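Local coordinates for beta-N-acetylhexosaminidase (Streptomyces plicatus, PDB 1JAK), which hydrolyses terminal beta-linked N-acetylhexosamine residues, as a family 20 glycoside hydrolase that uses substrate-assisted catalysis, at residues A[313-318]-A[348-353]; A[252-257]-A[331-336]; A[408-413]-A[450-455]; A[398-403]-A[460-465]. All coordinates share one frame; numbering follows the deposited sequence.

All four contacts lie in the family 20 catalytic barrel, and each holds at least one residue of the inhibitor pocket. Contact 1 joins strands 313-315 and 346-350. Contact 2 packs the loop after strand 246-250 on helix 326-342, which connects those strands. Their segments alternate along the chain, with centres about 9 Å apart. Contacts 3 and 4, equally close, come later, with contact 3 between the segments of contact 4. The long loop after strand 389-392 meets the loop after strand 440-447 (contact 3) and the end of helix 455-462 (contact 4). The centres of contacts 1 and 4 are about 22 Å apart, yet Trp350 touches Tyr399. Strand C-terminal ends and the loops following them thus build the pocket.

Contact 1: A[313-318]-A[348-353]. With IFG ((2R,3R,4S,5R)-2-acetamido-3,4-dihydroxy-5-hydroxymethyl-piperidine), chain F.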
# COMPACT_ATOMS: atom_id res chain seq x y z
N TYR A 313 7.07 -11.13 5.58
CA TYR A 313 7.36 -10.15 6.62
C TYR A 313 6.40 -10.01 7.79
O TYR A 313 5.21 -10.30 7.69
CB TYR A 313 7.50 -8.78 5.95
CG TYR A 313 8.31 -8.83 4.68
CD1 TYR A 313 9.70 -8.85 4.72
CD2 TYR A 313 7.68 -8.92 3.43
CE1 TYR A 313 10.45 -8.96 3.55
CE2 TYR A 313 8.43 -9.03 2.26
CZ TYR A 313 9.81 -9.05 2.33
OH TYR A 313 10.56 -9.17 1.17
N LEU A 314 6.95 -9.54 8.91
CA LEU A 314 6.17 -9.30 10.12
C LEU A 314 6.74 -8.01 10.70
O LEU A 314 7.91 -7.94 11.05
CB LEU A 314 6.33 -10.46 11.11
CG LEU A 314 5.35 -10.54 12.28
CD1 LEU A 314 5.57 -9.40 13.25
CD2 LEU A 314 3.93 -10.53 11.74
N HIS A 315 5.89 -6.98 10.77
CA HIS A 315 6.27 -5.65 11.26
C HIS A 315 6.04 -5.57 12.78
O HIS A 315 4.93 -5.81 13.25
CB HIS A 315 5.41 -4.61 10.54
CG HIS A 315 6.04 -3.25 10.40
ND1 HIS A 315 6.51 -2.53 11.48
CD2 HIS A 315 6.19 -2.46 9.32
CE1 HIS A 315 6.93 -1.35 11.06
NE2 HIS A 315 6.74 -1.28 9.75
N ILE A 316 7.09 -5.23 13.54
CA ILE A 316 6.94 -5.11 14.99
C ILE A 316 6.93 -3.66 15.46
O ILE A 316 6.99 -3.39 16.66
CB ILE A 316 8.04 -5.89 15.76
CG1 ILE A 316 9.43 -5.37 15.39
CG2 ILE A 316 7.93 -7.38 15.45
CD1 ILE A 316 10.56 -6.03 16.17
N GLY A 317 6.84 -2.72 14.52
CA GLY A 317 6.79 -1.31 14.87
C GLY A 317 8.07 -0.77 15.50
O GLY A 317 9.13 -0.83 14.88
N GLY A 318 7.95 -0.23 16.71
CA GLY A 318 9.12 0.31 17.40
C GLY A 318 9.18 1.83 17.43
O GLY A 318 10.13 2.41 17.95
N VAL A 348 10.43 -6.42 10.29
CA VAL A 348 10.41 -5.07 9.75
C VAL A 348 10.06 -4.20 10.95
O VAL A 348 9.28 -4.62 11.81
CB VAL A 348 9.31 -4.87 8.68
CG1 VAL A 348 9.39 -3.45 8.13
CG2 VAL A 348 9.46 -5.89 7.56
N GLY A 349 10.64 -3.01 11.02
CA GLY A 349 10.33 -2.11 12.11
C GLY A 349 10.48 -0.69 11.63
O GLY A 349 11.06 -0.46 10.58
N TRP A 350 9.94 0.27 12.38
CA TRP A 350 10.10 1.66 11.99
C TRP A 350 11.59 1.95 12.19
O TRP A 350 12.26 1.18 12.89
CB TRP A 350 9.21 2.57 12.84
CG TRP A 350 7.75 2.30 12.59
CD1 TRP A 350 6.89 1.58 13.37
CD2 TRP A 350 6.99 2.70 11.44
NE1 TRP A 350 5.65 1.51 12.78
CE2 TRP A 350 5.68 2.19 11.60
CE3 TRP A 350 7.29 3.46 10.29
CZ2 TRP A 350 4.67 2.40 10.65
CZ3 TRP A 350 6.28 3.67 9.35
CH2 TRP A 350 4.98 3.14 9.54
N HIS A 351 12.11 3.02 11.60
CA HIS A 351 13.55 3.25 11.71
C HIS A 351 14.15 3.42 13.09
O HIS A 351 15.37 3.42 13.23
CB HIS A 351 14.01 4.40 10.79
CG HIS A 351 13.65 5.77 11.28
ND1 HIS A 351 12.47 6.40 10.95
CD2 HIS A 351 14.34 6.64 12.05
CE1 HIS A 351 12.45 7.60 11.50
NE2 HIS A 351 13.57 7.77 12.17
N GLN A 352 13.32 3.56 14.12
CA GLN A 352 13.85 3.66 15.48
C GLN A 352 14.59 2.36 15.79
O GLN A 352 15.47 2.32 16.66
CB GLN A 352 12.72 3.85 16.50
CG GLN A 352 12.18 5.27 16.58
CD GLN A 352 11.54 5.73 15.29
OE1 GLN A 352 10.79 5.00 14.66
NE2 GLN A 352 11.84 6.97 14.89
N LEU A 353 14.24 1.29 15.08
CA LEU A 353 14.88 -0.01 15.29
C LEU A 353 16.36 0.05 14.91
O LEU A 353 17.17 -0.76 15.39
CB LEU A 353 14.18 -1.09 14.46
CG LEU A 353 14.69 -2.53 14.59
CD1 LEU A 353 14.57 -3.01 16.03
CD2 LEU A 353 13.89 -3.45 13.67
N1 IFG F . 3.40 9.02 14.05
C2 IFG F . 2.92 7.69 14.53
C3 IFG F . 1.56 7.19 13.89
C4 IFG F . 0.52 8.31 13.68
C5 IFG F . 1.18 9.45 12.91
C6 IFG F . 0.28 10.63 12.57
C7 IFG F . 4.53 6.56 13.06
C8 IFG F . 5.58 5.53 12.71
C9 IFG F . 2.41 10.02 13.63
N2 IFG F . 3.97 6.68 14.30
O7 IFG F . 4.20 7.32 12.17
O3 IFG F . 1.00 6.18 14.71
O4 IFG F . 0.10 8.79 14.96
O6 IFG F . 0.78 11.37 11.46
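The Trp350 ring has the acetamide methyl C8 of IFG over the centre of one face, 3.3 Å above the plane, and CE1 of His315 over the opposite face. Gly318 N lies at its edge. The contact belongs to a beta-alpha-beta unit of the catalytic barrel, and strands 313-315 and 348-350 run parallel. The imidazole of His315 turns its edge to the five-membered ring of Trp350 in an edge-to-face pair, with planes at 51°. Val348 CG1 sits over one face of the imidazole as a CH-pi contact, 3.9 Å from its centroid. CG of His315 is anti to its backbone N (chi1 -153°), which turns the ring along the strand toward Trp350. Trp350 NE1 bonds to Glu250. An alanine in place of Trp350 would probably leave the acetamide methyl without its aromatic floor and Glu250 without its indole partner. Three backbone bonds join the segments: Val348 N to Leu314 O, Ile316 N to Val348 O, and Trp350 N to Gly317 O at 2.8 Å. Beyond the strand, Gly318 O touches Gln352 CB. The turn after His315 folds back on the imidazole, where Gly317 N donates to ND1 of His315 at 3.1 Å, in the plane of the ring.

Contact 2: A[252-257]-A[331-336]; sequences DMPGHT and AFMKRV
The carbonyl O of Pro254, whose ring packs on Phe332 of the facing helix, accepts a bond from Thr257 OG1 at 2.9 Å. The hydroxyl stands above the carbonyl plane, and the bond closes the loop on itself. No hydrogen bond crosses between 252-257 and 331-336, so the contact is apolar packing round one phenyl ring. Pro254 CB lies over the centre of one face of Phe332 as a CH-pi contact, 3.8 Å from the centroid and 12° off the ring normal. Val336 CG1 of the same helix covers the opposite face, nearer the rim. Met253 comes to the ring edge: its CG is 3.9 Å from Phe332 CE2, and its SD makes a Met-aromatic contact there, 5.2 Å from the centroid. CG of Phe332 is anti to the backbone N (chi1 -180°), which sends the ring out from the helix to meet the loop. Met253 and Pro254, joined by a cis peptide, both meet this ring. Met333 reaches over with its methyl, and CE lies 3.5 Å from Met253 O. Val298 and Thr294 of helix 292-307 touch Met253 and Phe332. His256, two residues past Pro254, touches IFG and bonds to Asp197 and Glu320. The arrangement packs an active-site loop that follows a barrel strand against an outer helix, as in an alpha/beta barrel.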
# COMPACT_ATOMS: atom_id res chain seq x y z
N ASP A 252 2.48 -3.21 16.84
CA ASP A 252 3.44 -2.25 17.36
C ASP A 252 3.89 -2.54 18.80
O ASP A 252 3.07 -2.80 19.67
CB ASP A 252 2.83 -0.84 17.29
CG ASP A 252 3.87 0.24 17.10
OD1 ASP A 252 5.05 0.02 17.47
OD2 ASP A 252 3.52 1.32 16.58
N MET A 253 5.20 -2.48 19.02
CA MET A 253 5.77 -2.72 20.34
C MET A 253 7.16 -2.08 20.43
O MET A 253 7.84 -1.93 19.41
CB MET A 253 5.88 -4.23 20.61
CG MET A 253 6.63 -4.99 19.53
SD MET A 253 6.63 -6.78 19.82
CE MET A 253 5.00 -7.22 19.20
N PRO A 254 7.59 -1.67 21.64
CA PRO A 254 6.90 -1.76 22.93
C PRO A 254 5.97 -0.58 23.17
O PRO A 254 5.22 -0.56 24.14
CB PRO A 254 8.06 -1.81 23.92
CG PRO A 254 9.03 -0.86 23.30
CD PRO A 254 8.99 -1.22 21.82
N GLY A 255 6.04 0.42 22.29
CA GLY A 255 5.18 1.58 22.42
C GLY A 255 3.88 1.36 21.65
O GLY A 255 3.73 0.34 20.98
N HIS A 256 2.95 2.32 21.74
CA HIS A 256 1.67 2.21 21.04
C HIS A 256 0.96 0.91 21.38
O HIS A 256 0.36 0.26 20.52
CB HIS A 256 1.91 2.29 19.53
CG HIS A 256 2.19 3.68 19.05
ND1 HIS A 256 1.21 4.63 18.90
CD2 HIS A 256 3.36 4.29 18.74
CE1 HIS A 256 1.75 5.77 18.52
NE2 HIS A 256 3.06 5.60 18.41
N THR A 257 1.01 0.56 22.66
CA THR A 257 0.43 -0.68 23.15
C THR A 257 -0.70 -0.53 24.16
O THR A 257 -1.05 -1.49 24.84
CB THR A 257 1.53 -1.53 23.81
OG1 THR A 257 2.34 -0.69 24.65
CG2 THR A 257 2.42 -2.19 22.77
N ALA A 331 17.17 -3.21 24.92
CA ALA A 331 17.09 -4.54 25.51
C ALA A 331 15.86 -5.28 24.99
O ALA A 331 15.93 -6.46 24.65
CB ALA A 331 17.03 -4.43 27.04
N PHE A 332 14.73 -4.57 24.93
CA PHE A 332 13.48 -5.15 24.45
C PHE A 332 13.61 -5.66 23.02
O PHE A 332 13.24 -6.80 22.72
CB PHE A 332 12.36 -4.11 24.51
CG PHE A 332 11.03 -4.63 24.03
CD1 PHE A 332 10.20 -5.36 24.88
CD2 PHE A 332 10.60 -4.39 22.73
CE1 PHE A 332 8.97 -5.85 24.44
CE2 PHE A 332 9.37 -4.87 22.28
CZ PHE A 332 8.55 -5.60 23.13
N MET A 333 14.13 -4.82 22.14
CA MET A 333 14.29 -5.21 20.74
C MET A 333 15.28 -6.35 20.56
O MET A 333 15.12 -7.17 19.66
CB MET A 333 14.69 -4.00 19.90
CG MET A 333 13.56 -2.99 19.74
SD MET A 333 12.07 -3.78 19.07
CE MET A 333 11.17 -2.33 18.43
N LYS A 334 16.30 -6.40 21.41
CA LYS A 334 17.29 -7.47 21.32
C LYS A 334 16.60 -8.80 21.63
O LYS A 334 16.89 -9.83 21.02
CB LYS A 334 18.42 -7.23 22.32
CG LYS A 334 19.48 -8.33 22.36
CD LYS A 334 20.35 -8.31 21.12
CE LYS A 334 21.46 -9.36 21.22
NZ LYS A 334 22.43 -9.24 20.09
N ARG A 335 15.67 -8.76 22.57
CA ARG A 335 14.94 -9.95 23.00
C ARG A 335 13.80 -10.37 22.07
O ARG A 335 13.58 -11.57 21.87
CB ARG A 335 14.37 -9.71 24.40
CG ARG A 335 15.43 -9.46 25.47
CD ARG A 335 14.82 -8.87 26.73
NE ARG A 335 15.83 -8.62 27.75
CZ ARG A 335 15.63 -7.88 28.84
NH1 ARG A 335 14.45 -7.32 29.05
NH2 ARG A 335 16.62 -7.71 29.71
N VAL A 336 13.09 -9.41 21.50
CA VAL A 336 11.95 -9.74 20.65
C VAL A 336 12.21 -9.99 19.16
O VAL A 336 11.49 -10.78 18.54
CB VAL A 336 10.84 -8.67 20.76
CG1 VAL A 336 10.35 -8.59 22.20
CG2 VAL A 336 11.36 -7.32 20.30

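Contact 3: A[408-413]-A[450-455]. With IFG ((2R,3R,4S,5R)-2-acetamido-3,4-dihydroxy-5-hydroxymethyl-piperidine), chain F.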
# COMPACT_ATOMS: atom_id res chain seq x y z
N THR A 408 -6.85 22.38 4.92
CA THR A 408 -7.36 21.02 4.72
C THR A 408 -8.24 20.68 5.93
O THR A 408 -7.79 20.78 7.07
CB THR A 408 -6.20 20.02 4.59
OG1 THR A 408 -5.38 20.40 3.47
CG2 THR A 408 -6.72 18.61 4.37
N PRO A 409 -9.50 20.27 5.69
CA PRO A 409 -10.48 19.91 6.72
C PRO A 409 -10.26 18.62 7.51
O PRO A 409 -10.92 18.39 8.52
CB PRO A 409 -11.79 19.89 5.94
CG PRO A 409 -11.37 19.38 4.61
CD PRO A 409 -10.10 20.17 4.34
N LEU A 410 -9.33 17.79 7.05
CA LEU A 410 -9.00 16.54 7.72
C LEU A 410 -7.49 16.44 7.81
O LEU A 410 -6.77 17.30 7.31
CB LEU A 410 -9.53 15.36 6.90
CG LEU A 410 -11.05 15.26 6.69
CD1 LEU A 410 -11.34 14.24 5.60
CD2 LEU A 410 -11.72 14.86 7.99
N GLY A 411 -6.99 15.39 8.47
CA GLY A 411 -5.56 15.20 8.57
C GLY A 411 -4.83 15.95 9.68
O GLY A 411 -5.43 16.68 10.46
N LEU A 412 -3.51 15.75 9.72
CA LEU A 412 -2.66 16.38 10.73
C LEU A 412 -1.65 17.35 10.11
O LEU A 412 -1.48 17.39 8.89
CB LEU A 412 -1.92 15.30 11.52
CG LEU A 412 -2.83 14.30 12.25
CD1 LEU A 412 -1.98 13.32 13.03
CD2 LEU A 412 -3.78 15.04 13.19
N SER A 413 -0.97 18.11 10.96
CA SER A 413 -0.01 19.10 10.47
C SER A 413 1.33 19.14 11.19
O SER A 413 2.14 20.04 10.95
CB SER A 413 -0.66 20.49 10.57
OG SER A 413 -0.99 20.79 11.92
N GLU A 450 -6.18 8.89 12.68
CA GLU A 450 -6.65 9.63 13.84
C GLU A 450 -7.84 10.51 13.47
O GLU A 450 -8.75 10.70 14.28
CB GLU A 450 -5.55 10.54 14.40
CG GLU A 450 -4.57 9.87 15.34
CD GLU A 450 -3.35 9.31 14.64
OE1 GLU A 450 -3.38 9.14 13.40
OE2 GLU A 450 -2.35 9.05 15.34
N THR A 451 -7.82 11.05 12.25
CA THR A 451 -8.87 11.97 11.80
C THR A 451 -9.84 11.44 10.74
O THR A 451 -10.72 12.18 10.30
CB THR A 451 -8.24 13.26 11.21
OG1 THR A 451 -7.67 12.97 9.92
CG2 THR A 451 -7.15 13.79 12.13
N LEU A 452 -9.67 10.19 10.34
CA LEU A 452 -10.50 9.61 9.28
C LEU A 452 -11.36 8.45 9.79
O LEU A 452 -10.83 7.47 10.30
CB LEU A 452 -9.59 9.14 8.15
CG LEU A 452 -8.53 10.18 7.78
CD1 LEU A 452 -7.52 9.59 6.81
CD2 LEU A 452 -9.20 11.41 7.17
N SER A 453 -12.67 8.57 9.63
CA SER A 453 -13.58 7.54 10.11
C SER A 453 -14.45 6.85 9.06
O SER A 453 -15.20 5.94 9.38
CB SER A 453 -14.48 8.13 11.20
OG SER A 453 -15.19 9.26 10.73
N ASP A 454 -14.36 7.28 7.80
CA ASP A 454 -15.14 6.61 6.77
C ASP A 454 -14.36 6.50 5.46
O ASP A 454 -13.41 7.25 5.23
CB ASP A 454 -16.49 7.30 6.55
CG ASP A 454 -16.36 8.66 5.91
OD1 ASP A 454 -15.81 8.74 4.79
OD2 ASP A 454 -16.83 9.64 6.52
N PRO A 455 -14.74 5.54 4.60
CA PRO A 455 -14.07 5.31 3.31
C PRO A 455 -13.89 6.54 2.43
O PRO A 455 -12.87 6.66 1.75
CB PRO A 455 -14.95 4.25 2.66
CG PRO A 455 -15.41 3.45 3.83
CD PRO A 455 -15.78 4.52 4.83
N1 IFG F . 3.40 9.02 14.05
C2 IFG F . 2.92 7.69 14.53
C3 IFG F . 1.56 7.19 13.89
C4 IFG F . 0.52 8.31 13.68
C5 IFG F . 1.18 9.45 12.91
C6 IFG F . 0.28 10.63 12.57
C7 IFG F . 4.53 6.56 13.06
C8 IFG F . 5.58 5.53 12.71
C9 IFG F . 2.41 10.02 13.63
N2 IFG F . 3.97 6.68 14.30
O7 IFG F . 4.20 7.32 12.17
O3 IFG F . 1.00 6.18 14.71
O4 IFG F . 0.10 8.79 14.96
O6 IFG F . 0.78 11.37 11.46
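Leu410 and Leu412 both direct their side chains at 450-455, one on each side of Gly411, and Thr451 stands between them. Leu410 meets Leu452 at a slant, with CD1 of Leu410 3.9 Å from CD2 of Leu452. The other methyl of Leu410, CD2, lies against Thr451 O. Leu412 also approaches Thr451 at an angle, and its CD2 is 3.7 Å from Thr451 CG2. The hydroxyl and methyl of Thr451 do different work. OG1, placed between the backbone N and the carbonyl carbon (chi1 74°), accepts the hydrogen bond from Gly411 N at 2.9 Å, with an N-H...O angle of 143°. CG2 packs on Leu412. Leu412 splits its methyls too: while CD2 meets Thr451, CD1 faces the ligand, 3.5 Å from IFG C6. Glu450 bends at chi2 (91°) and brings its carboxylate to the sugar-like ring. IFG O4 donates to OE2 of Glu450 in a very short bond of 2.5 Å. The loops thus meet through one polar bond amid apolar packing, and they present a methyl and a carboxylate to the hydroxymethyl and O4 side of the inhibitor, consistent with recognition of that part of a substrate.

Contact 4: A[398-403]-A[460-465]. With IFG ((2R,3R,4S,5R)-2-acetamido-3,4-dihydroxy-5-hydroxymethyl-piperidine), chain F.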
# COMPACT_ATOMS: atom_id res chain seq x y z
N THR A 398 5.30 11.17 2.12
CA THR A 398 4.31 10.14 1.82
C THR A 398 3.28 9.77 2.88
O THR A 398 2.56 8.79 2.72
CB THR A 398 5.01 8.85 1.36
OG1 THR A 398 5.68 8.24 2.47
CG2 THR A 398 6.03 9.15 0.27
N TYR A 399 3.21 10.54 3.96
CA TYR A 399 2.21 10.29 4.99
C TYR A 399 0.92 10.91 4.45
O TYR A 399 0.77 12.14 4.42
CB TYR A 399 2.63 10.94 6.31
CG TYR A 399 3.39 10.00 7.22
CD1 TYR A 399 4.27 9.04 6.70
CD2 TYR A 399 3.21 10.04 8.61
CE1 TYR A 399 4.94 8.15 7.53
CE2 TYR A 399 3.88 9.16 9.45
CZ TYR A 399 4.74 8.21 8.90
OH TYR A 399 5.37 7.31 9.72
N LEU A 400 -0.00 10.07 4.00
CA LEU A 400 -1.25 10.54 3.41
C LEU A 400 -2.24 11.21 4.37
O LEU A 400 -3.23 11.78 3.92
CB LEU A 400 -1.93 9.38 2.67
CG LEU A 400 -1.05 8.75 1.58
CD1 LEU A 400 -1.69 7.47 1.08
CD2 LEU A 400 -0.85 9.74 0.43
N ASP A 401 -1.97 11.13 5.67
CA ASP A 401 -2.84 11.77 6.65
C ASP A 401 -2.42 13.22 6.86
O ASP A 401 -3.12 13.97 7.55
CB ASP A 401 -2.78 11.02 7.99
CG ASP A 401 -1.39 11.06 8.61
OD1 ASP A 401 -0.41 10.76 7.90
OD2 ASP A 401 -1.28 11.39 9.81
N MET A 402 -1.30 13.63 6.28
CA MET A 402 -0.84 15.00 6.46
C MET A 402 -1.61 15.98 5.59
O MET A 402 -1.86 15.72 4.41
CB MET A 402 0.67 15.10 6.18
CG MET A 402 1.42 16.04 7.13
SD MET A 402 1.31 15.53 8.87
CE MET A 402 2.11 13.91 8.79
N LYS A 403 -1.99 17.11 6.17
CA LYS A 403 -2.73 18.14 5.45
C LYS A 403 -1.98 18.68 4.24
O LYS A 403 -0.75 18.77 4.25
CB LYS A 403 -3.05 19.31 6.39
CG LYS A 403 -4.03 18.98 7.50
CD LYS A 403 -4.33 20.21 8.34
CE LYS A 403 -5.30 19.89 9.46
NZ LYS A 403 -5.60 21.11 10.28
N TYR A 460 -10.24 11.02 0.12
CA TYR A 460 -9.86 12.43 0.04
C TYR A 460 -8.41 12.70 0.45
O TYR A 460 -7.75 13.57 -0.12
CB TYR A 460 -10.81 13.28 0.88
CG TYR A 460 -10.48 14.76 0.84
CD1 TYR A 460 -10.84 15.55 -0.26
CD2 TYR A 460 -9.78 15.36 1.88
CE1 TYR A 460 -10.50 16.91 -0.30
CE2 TYR A 460 -9.44 16.70 1.85
CZ TYR A 460 -9.81 17.47 0.76
OH TYR A 460 -9.46 18.80 0.73
N MET A 461 -7.92 11.94 1.43
CA MET A 461 -6.55 12.13 1.90
C MET A 461 -5.56 11.27 1.11
O MET A 461 -4.39 11.63 0.98
CB MET A 461 -6.45 11.81 3.40
CG MET A 461 -7.23 12.78 4.29
SD MET A 461 -6.85 14.52 3.98
CE MET A 461 -5.18 14.65 4.66
N ALA A 462 -6.03 10.15 0.58
CA ALA A 462 -5.15 9.27 -0.19
C ALA A 462 -4.93 9.81 -1.61
O ALA A 462 -3.83 9.71 -2.15
CB ALA A 462 -5.73 7.86 -0.25
N PHE A 463 -5.97 10.37 -2.21
CA PHE A 463 -5.88 10.92 -3.56
C PHE A 463 -5.80 12.44 -3.51
O PHE A 463 -6.54 13.08 -2.76
CB PHE A 463 -7.09 10.48 -4.39
CG PHE A 463 -7.14 9.01 -4.68
CD1 PHE A 463 -7.64 8.11 -3.73
CD2 PHE A 463 -6.67 8.51 -5.89
CE1 PHE A 463 -7.67 6.74 -3.99
CE2 PHE A 463 -6.70 7.14 -6.16
CZ PHE A 463 -7.20 6.25 -5.21
N PRO A 464 -5.01 13.05 -4.40
CA PRO A 464 -4.18 12.49 -5.47
C PRO A 464 -2.71 12.12 -5.22
O PRO A 464 -1.97 11.90 -6.17
CB PRO A 464 -4.28 13.56 -6.54
CG PRO A 464 -4.13 14.81 -5.70
CD PRO A 464 -5.01 14.53 -4.48
N ARG A 465 -2.28 12.04 -3.96
CA ARG A 465 -0.88 11.71 -3.70
C ARG A 465 -0.53 10.22 -3.82
O ARG A 465 0.63 9.87 -4.08
CB ARG A 465 -0.48 12.23 -2.31
CG ARG A 465 -0.48 13.75 -2.22
CD ARG A 465 -0.25 14.25 -0.79
NE ARG A 465 -1.32 13.83 0.11
CZ ARG A 465 -1.48 14.29 1.35
NH1 ARG A 465 -0.65 15.20 1.84
NH2 ARG A 465 -2.48 13.85 2.09
N1 IFG F . 3.40 9.02 14.05
C2 IFG F . 2.92 7.69 14.53
C3 IFG F . 1.56 7.19 13.89
C4 IFG F . 0.52 8.31 13.68
C5 IFG F . 1.18 9.45 12.91
C6 IFG F . 0.28 10.63 12.57
C7 IFG F . 4.53 6.56 13.06
C8 IFG F . 5.58 5.53 12.71
C9 IFG F . 2.41 10.02 13.63
N2 IFG F . 3.97 6.68 14.30
O7 IFG F . 4.20 7.32 12.17
O3 IFG F . 1.00 6.18 14.71
O4 IFG F . 0.10 8.79 14.96
O6 IFG F . 0.78 11.37 11.46
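Arg465 grips one oxygen, Met402 O, with both terminal nitrogens. NH1 lies 2.9 Å and NH2 3.0 Å from Met402 O, and this oxygen is close to the guanidinium plane. NH2 also donates to Met461 O at 3.1 Å, in an almost straight bond of 177° on a lone pair of that carbonyl. The bend of the side chain at chi3 (-63°) helps turn the guanidinium to these carbonyls, and the three bonds fix its rotation. An alanine in place of Arg465 would probably leave Met402 O without its two donors and the turn less firmly held. That turn is a type I beta turn from Tyr399 to Met402, closed by Met402 N bonding to Tyr399 O. It presents side chains to the inhibitor. Tyr399 OH donates to IFG O7 at 2.7 Å, and IFG O6 donates to Asp401 OD2 at 2.6 Å. Farther out, side chains pack round the turn. Leu400 CD2 rests on Arg465 CB, 3.7 Å away, and its CD1 reaches Ala462. Met461 bends at chi2 and chi3 and lays its methyl against the turn, with CE 3.5 Å from Met402 O. The loop 398-403 thus sits against the end of helix 455-462 and against Arg465 just beyond it. Leu400 is also packed by Ala445 and Leu447 of strand 440-447, Tyr179 of helix 173-184 and Leu466 of helix 465-474.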